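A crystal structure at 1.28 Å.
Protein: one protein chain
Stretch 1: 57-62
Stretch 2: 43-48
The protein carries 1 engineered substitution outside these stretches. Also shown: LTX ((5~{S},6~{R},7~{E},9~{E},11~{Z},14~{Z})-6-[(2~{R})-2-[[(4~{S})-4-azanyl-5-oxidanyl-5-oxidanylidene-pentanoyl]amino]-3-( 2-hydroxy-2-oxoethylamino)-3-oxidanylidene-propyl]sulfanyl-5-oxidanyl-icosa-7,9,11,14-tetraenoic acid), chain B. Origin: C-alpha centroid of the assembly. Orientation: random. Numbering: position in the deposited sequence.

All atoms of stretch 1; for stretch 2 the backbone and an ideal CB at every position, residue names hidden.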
# COMPACT_ATOMS: atom_id res chain seq x y z
N ASN A 57 -4.11 9.82 5.82
CA ASN A 57 -4.01 11.00 4.98
C ASN A 57 -2.74 10.88 4.15
O ASN A 57 -1.74 10.40 4.66
CB ASN A 57 -3.95 12.28 5.83
CG ASN A 57 -5.20 12.52 6.65
OD1 ASN A 57 -6.13 11.72 6.64
ND2 ASN A 57 -5.21 13.64 7.36
N PHE A 58 -2.77 11.26 2.88
CA PHE A 58 -1.50 11.37 2.16
C PHE A 58 -1.59 12.47 1.13
O PHE A 58 -2.68 12.90 0.75
CB PHE A 58 -1.09 10.02 1.53
CG PHE A 58 -1.95 9.56 0.38
CD1 PHE A 58 -3.11 8.83 0.61
CD2 PHE A 58 -1.58 9.83 -0.93
CE1 PHE A 58 -3.89 8.39 -0.45
CE2 PHE A 58 -2.36 9.39 -1.99
CZ PHE A 58 -3.52 8.68 -1.76
N ASN A 59 -0.42 12.95 0.71
CA ASN A 59 -0.33 13.99 -0.31
C ASN A 59 -0.36 13.34 -1.69
O ASN A 59 0.68 12.89 -2.19
CB ASN A 59 0.94 14.84 -0.12
CG ASN A 59 2.21 14.01 -0.03
OD1 ASN A 59 2.29 13.04 0.71
ND2 ASN A 59 3.21 14.39 -0.81
N GLY A 60 -1.53 13.25 -2.29
CA GLY A 60 -1.69 12.56 -3.57
C GLY A 60 -1.34 13.39 -4.79
O GLY A 60 -0.97 14.56 -4.65
N LYS A 61 -1.48 12.80 -5.97
CA LYS A 61 -0.98 13.43 -7.21
C LYS A 61 -1.53 14.83 -7.46
O LYS A 61 -0.78 15.74 -7.83
CB LYS A 61 -1.27 12.55 -8.43
CG LYS A 61 -2.28 11.44 -8.22
CD LYS A 61 -2.08 10.34 -9.25
CE LYS A 61 -3.08 9.21 -9.08
NZ LYS A 61 -2.94 8.18 -10.15
N ASN A 62 -2.83 15.02 -7.28
CA ASN A 62 -3.36 16.37 -7.32
C ASN A 62 -4.26 16.62 -6.12
O ASN A 62 -5.49 16.59 -6.21
CB ASN A 62 -4.08 16.66 -8.64
CG ASN A 62 -5.20 15.69 -8.94
OD1 ASN A 62 -5.09 14.50 -8.67
ND2 ASN A 62 -6.29 16.21 -9.49
N UNK A 43 8.08 11.21 -10.72
CA UNK A 43 7.97 10.54 -9.44
C UNK A 43 7.84 11.59 -8.33
O UNK A 43 8.26 12.75 -8.46
CB UNK A 43 9.18 9.63 -9.20
N UNK A 44 7.20 11.16 -7.25
CA UNK A 44 6.81 12.00 -6.12
C UNK A 44 7.16 11.30 -4.82
O UNK A 44 7.50 10.11 -4.83
CB UNK A 44 5.32 12.33 -6.17
N UNK A 45 7.08 12.03 -3.72
CA UNK A 45 7.26 11.45 -2.40
C UNK A 45 5.97 11.57 -1.60
O UNK A 45 5.68 12.62 -1.02
CB UNK A 45 8.42 12.13 -1.66
N UNK A 46 5.22 10.48 -1.57
CA UNK A 46 3.99 10.43 -0.79
C UNK A 46 4.27 9.98 0.64
O UNK A 46 4.83 8.91 0.85
CB UNK A 46 2.98 9.49 -1.45
N UNK A 47 3.88 10.82 1.59
CA UNK A 47 3.95 10.51 3.01
C UNK A 47 2.56 10.12 3.48
O UNK A 47 1.64 10.95 3.45
CB UNK A 47 4.49 11.69 3.81
N UNK A 48 2.40 8.87 3.90
CA UNK A 48 1.13 8.36 4.41
C UNK A 48 1.10 8.53 5.92
O UNK A 48 1.90 7.94 6.65
CB UNK A 48 0.93 6.89 4.02
O2 LTX B . -1.88 0.91 -6.73
C1 LTX B . -1.19 1.49 -7.61
O1 LTX B . -0.13 2.10 -7.34
C2 LTX B . -1.66 1.45 -9.04
C3 LTX B . -2.21 2.82 -9.44
C4 LTX B . -3.13 3.37 -8.35
C5 LTX B . -3.88 4.59 -8.84
O3 LTX B . -2.99 5.71 -8.98
C6 LTX B . -5.03 4.97 -7.91
C7 LTX B . -4.52 5.38 -6.54
C8 LTX B . -4.79 4.67 -5.43
C9 LTX B . -4.29 5.13 -4.12
C10 LTX B . -4.69 4.62 -2.94
C11 LTX B . -4.14 5.15 -1.69
C12 LTX B . -4.42 4.74 -0.45
C13 LTX B . -5.38 3.62 -0.09
C14 LTX B . -4.74 2.25 -0.27
C15 LTX B . -3.87 1.73 0.58
C16 LTX B . -3.42 2.45 1.83
C17 LTX B . -1.96 2.14 2.11
C18 LTX B . -1.57 2.68 3.48
C19 LTX B . -0.07 2.67 3.70
C20 LTX B . 0.28 3.19 5.08
O32 LTX B . -3.77 10.79 -5.36
C21 LTX B . -4.42 9.87 -5.88
O31 LTX B . -3.93 8.74 -6.13
CA3 LTX B . -5.86 10.12 -6.22
N3 LTX B . -6.47 8.91 -6.76
C22 LTX B . -7.63 8.91 -7.41
O33 LTX B . -8.26 9.93 -7.59
CA2 LTX B . -8.18 7.60 -7.93
CB2 LTX B . -7.28 6.41 -7.60
SG2 LTX B . -5.92 6.28 -8.71
N2 LTX B . -8.45 7.70 -9.35
CD1 LTX B . -9.61 7.32 -9.86
OE1 LTX B . -10.37 6.56 -9.29
CG1 LTX B . -9.91 7.91 -11.22
CB1 LTX B . -11.07 7.20 -11.89
CA1 LTX B . -11.03 7.43 -13.40
N1 LTX B . -9.67 7.14 -13.90
C23 LTX B . -11.37 8.86 -13.72
O11 LTX B . -10.56 9.53 -14.38
O12 LTX B . -12.47 9.31 -13.32

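Position 43 lies beyond the reach of stretch 1, with nothing of that stretch within 5.5 Å of its ideal CB. Its extended backbone (-72/153) admits almost any residue, and this contact sets no rule for it. The deposited residue is Val43, which touches nothing here.

At position 44 CA-to-CB points toward stretch 1, but the ideal CB has no atom of it within 5.5 Å. A short side chain would leave that gap open; a long one could cross it to the carbonyl of Asn59, the end of the strand at Gly60 and the loop that begins at Lys61. Lysine, arginine, glutamine or methionine would suit. The residue is Arg44, whose guanidinium packs against this segment: Lys61 N sits over one face, 3.5 Å from Arg44 NH1, while Asn59 O lies near its plane at the edge, 3.8 Å from the same NH1.

Position 45 points away, so its side chain is nearly free and its backbone does the work. Asn59 ND2 donates to the O of position 45 at 3.0 Å, nearly straight at 170°, a bond any residue could accept. Cys45 is found, bonded covalently to a group elsewhere in the structure.

Position 46 points sideways, its ideal CB 4.2 Å from Asn59 O and 4.6 Å from Phe58 CD2. A side chain of medium length could run beside the phenyl ring toward Gly60; leucine, methionine, glutamine or glutamate are all plausible. Glu46 takes the place, its OE2 3.7 Å from Phe58 CE2 and 3.8 Å from Gly60 CA. The carboxylate also meets Arg44: Arg44 NH1 forms a salt bridge to Glu46 OE2 at 2.8 Å.

Position 47 is again sideways, and its main chain is held: its N donates to Asn59 OD1 at 2.9 Å. One asparagine amide thus reads two backbone groups, with proline excluded at 47 because the N–H is needed. The ideal CB lies 4.0 Å from Asn59 OD1, but CA-to-CB points sideways, so many side chains that keep the N–H would do. Lys47 fills it, its end leading away.

Position 48 shares a sheet face with Phe58, the CA atoms 4.6 Å apart, and its ideal CB is 4.5 Å from Phe58 CB. An apolar or aromatic residue fits; a flat ring could also stack. Tyr48 does so, as an offset stack with centroids 4.4 Å apart and planes at 15°. Phe58 CB sits over the tyrosine face, 3.8 Å from the centroid of the Tyr48 ring, and Tyr48 OH donates to Glu46 OE1 at 2.7 Å.

Stretch 2, residues 43-48: VRCEKY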
# COMPACT_ATOMS: atom_id res chain seq x y z
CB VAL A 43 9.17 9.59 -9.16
CG1 VAL A 43 9.20 8.46 -10.20
CG2 VAL A 43 10.49 10.35 -9.12
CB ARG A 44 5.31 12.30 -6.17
CG ARG A 44 4.85 13.14 -7.36
CD ARG A 44 3.33 13.21 -7.44
NE ARG A 44 2.76 11.88 -7.66
CZ ARG A 44 2.10 11.17 -6.74
NH1 ARG A 44 1.86 11.68 -5.54
NH2 ARG A 44 1.65 9.96 -7.04
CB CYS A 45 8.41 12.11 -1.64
SG CYS A 45 8.76 11.25 -0.11
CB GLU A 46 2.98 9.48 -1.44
CG GLU A 46 2.47 9.95 -2.78
CD GLU A 46 1.36 9.08 -3.34
OE1 GLU A 46 1.21 7.91 -2.91
OE2 GLU A 46 0.64 9.58 -4.22
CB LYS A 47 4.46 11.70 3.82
CG LYS A 47 4.57 11.40 5.31
CD LYS A 47 5.07 12.61 6.10
CE LYS A 47 4.03 13.72 6.14
NZ LYS A 47 4.41 14.80 7.09
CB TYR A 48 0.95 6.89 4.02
CG TYR A 48 0.61 6.71 2.56
CD1 TYR A 48 1.56 6.97 1.58
CD2 TYR A 48 -0.66 6.29 2.16
CE1 TYR A 48 1.25 6.81 0.22
CE2 TYR A 48 -0.97 6.13 0.83
CZ TYR A 48 -0.02 6.40 -0.14
OH TYR A 48 -0.35 6.24 -1.46
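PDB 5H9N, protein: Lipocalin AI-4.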